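Predicted protein (Phaeodactylum tricornutum CCAP 1055/1, PDB 5Z5M) synthesises (S)-allantoin on the urate degradation pathway, joining hydroxyisourate hydrolase and OHCU decarboxylase activities in one fused chain. Local coordinates at the interface of chains A and B. Sequence-based numbering; all coordinates share one arbitrary frame. Chains: chain A/B, Predicted protein.

The interface of chains A and B. Residues chain A 263-265, 267-268; chain B 242, 272-274.
A:Phe265 and B:Gly274 meet through their backbones where two HIUase/transthyretin-family domains pack together about a two-fold axis, so that each contact recurs with the chains exchanged. A loop of chain A and the start of its strand 268-275 lie against strand 268-275 of chain B. Domains of this family typically form tetramers, the deposited assembly holds four copies, and this contact probably contributes to that assembly. B:Gly274 N donates to A:Phe265 O at 2.9 Å, the donor tilted 28° from the carbonyl plane. Beside this bond the ring of A:Phe265, its CG anti to the backbone N (chi1 178°), lies obliquely to the side chain of B:Phe273. A:Phe265 CE1 reaches B:Phe273 CB at 4.0 Å, while CD1 faces the carbonyl oxygen of B:Gly274. Water 2 joins that same B:Gly274 O, at 2.7 Å, to A:Gln263 O. Farther along the strand, B:Arg272 CB and then CG pass the carbonyl oxygen A:Thr268 O, and B:Arg272 CD comes to 3.6 Å from it, all as carbon contacts. The chain, extended through chi2, bends at chi3 (-59°), which brings the guanidinium B:Arg272 NH1 alongside A:Thr268 CG2 at 3.5 Å, the two side chains pointing the same way. A glycine in place of B:Arg272 would probably leave the A:Thr268 methyl without the guanidinium beside it and strip the carbon packing from A:Thr268 O. The backbone oxygen of B:Arg272 serves another link: water 1 lies 2.8 Å from B:Arg272 O and also touches A:Thr268 O, bridging the chains. Water 1 also contacts water 3, which sits 2.6 Å from the amide nitrogen B:Gln242 NE2. The extended B:Gln242 chain carries this amide toward A:Asp267 from the opposite direction, with amide and carboxylate planes nearly perpendicular. The N-H points away from carboxylate oxygen OD1; as modelled, water 3 can join the two groups, but A:Asp267 is poorly ordered and this is doubtful.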
loop_
_atom_site.group_PDB
_atom_site.type_symbol
_atom_site.label_atom_id
_atom_site.label_comp_id
_atom_site.label_asym_id
_atom_site.label_seq_id
_atom_site.Cartn_x
_atom_site.Cartn_y
_atom_site.Cartn_z
ATOM N N GLN A 263 4.519 3.654 23.642
ATOM C CA GLN A 263 5.380 2.742 22.899
ATOM C C GLN A 263 4.902 2.795 21.455
ATOM O O GLN A 263 3.897 2.179 21.118
ATOM C CB GLN A 263 5.290 1.318 23.459
ATOM C CG GLN A 263 6.137 0.284 22.727
ATOM C CD GLN A 263 7.608 0.402 23.060
ATOM O OE1 GLN A 263 8.004 0.273 24.218
ATOM N NE2 GLN A 263 8.427 0.654 22.051
ATOM N N PRO A 264 5.591 3.567 20.604
ATOM C CA PRO A 264 5.045 3.788 19.260
ATOM C C PRO A 264 4.936 2.499 18.449
ATOM O O PRO A 264 5.816 1.644 18.524
ATOM C CB PRO A 264 6.046 4.760 18.624
ATOM C CG PRO A 264 7.304 4.606 19.415
ATOM C CD PRO A 264 6.881 4.247 20.809
ATOM N N PHE A 265 3.851 2.359 17.697
ATOM C CA PHE A 265 3.695 1.193 16.832
ATOM C C PHE A 265 4.845 1.137 15.832
ATOM O O PHE A 265 5.476 0.097 15.660
ATOM C CB PHE A 265 2.347 1.224 16.115
ATOM C CG PHE A 265 2.147 0.077 15.171
ATOM C CD1 PHE A 265 1.884 -1.195 15.654
ATOM C CD2 PHE A 265 2.238 0.267 13.802
ATOM C CE1 PHE A 265 1.722 -2.260 14.783
ATOM C CE2 PHE A 265 2.066 -0.792 12.927
ATOM C CZ PHE A 265 1.811 -2.056 13.418
ATOM N N ASP A 267 8.443 3.311 14.964
ATOM C CA ASP A 267 9.385 4.408 15.160
ATOM C C ASP A 267 10.580 4.216 14.233
ATOM O O ASP A 267 10.706 4.914 13.231
ATOM C CB ASP A 267 9.823 4.535 16.629
ATOM C CG ASP A 267 10.210 3.209 17.259
ATOM O OD1 ASP A 267 10.704 2.318 16.540
ATOM O OD2 ASP A 267 10.030 3.067 18.488
ATOM N N THR A 268 11.434 3.248 14.538
ATOM C CA THR A 268 12.560 2.942 13.666
ATOM C C THR A 268 12.199 1.812 12.696
ATOM O O THR A 268 11.844 0.719 13.118
ATOM C CB THR A 268 13.797 2.552 14.489
ATOM O OG1 THR A 268 14.114 3.612 15.404
ATOM C CG2 THR A 268 14.976 2.304 13.582
ATOM N N GLN B 242 9.143 -3.532 22.276
ATOM C CA GLN B 242 9.409 -3.528 20.841
ATOM C C GLN B 242 9.687 -4.943 20.339
ATOM O O GLN B 242 10.429 -5.707 20.967
ATOM C CB GLN B 242 10.585 -2.600 20.503
ATOM C CG GLN B 242 10.878 -2.510 19.006
ATOM C CD GLN B 242 11.882 -1.418 18.663
ATOM O OE1 GLN B 242 13.021 -1.443 19.118
ATOM N NE2 GLN B 242 11.453 -0.453 17.860
ATOM N N ARG B 272 9.560 -4.273 12.215
ATOM C CA ARG B 272 9.782 -3.853 13.593
ATOM C C ARG B 272 8.624 -2.994 14.082
ATOM O O ARG B 272 8.253 -2.009 13.436
ATOM C CB ARG B 272 11.109 -3.101 13.693
ATOM C CG ARG B 272 11.580 -2.801 15.104
ATOM C CD ARG B 272 12.919 -2.083 15.074
ATOM N NE ARG B 272 13.940 -2.884 14.404
ATOM C CZ ARG B 272 15.102 -2.405 13.971
ATOM N NH1 ARG B 272 15.398 -1.122 14.130
ATOM N NH2 ARG B 272 15.967 -3.208 13.371
ATOM N N PHE B 273 8.045 -3.370 15.223
ATOM C CA PHE B 273 6.830 -2.719 15.697
ATOM C C PHE B 273 6.750 -2.722 17.219
ATOM O O PHE B 273 7.375 -3.548 17.880
ATOM C CB PHE B 273 5.589 -3.399 15.105
ATOM C CG PHE B 273 5.353 -4.799 15.616
ATOM C CD1 PHE B 273 6.003 -5.879 15.047
ATOM C CD2 PHE B 273 4.471 -5.032 16.659
ATOM C CE1 PHE B 273 5.788 -7.165 15.514
ATOM C CE2 PHE B 273 4.244 -6.320 17.127
ATOM C CZ PHE B 273 4.906 -7.384 16.559
ATOM N N GLY B 274 5.974 -1.793 17.767
ATOM C CA GLY B 274 5.796 -1.715 19.206
ATOM C C GLY B 274 4.398 -2.056 19.672
ATOM O O GLY B 274 3.413 -1.772 18.986
HETATM O O HOH W 1 9.263 0.425 14.270
HETATM O O HOH W 2 2.076 0.402 19.778
HETATM O O HOH W 3 9.020 -0.193 16.918
#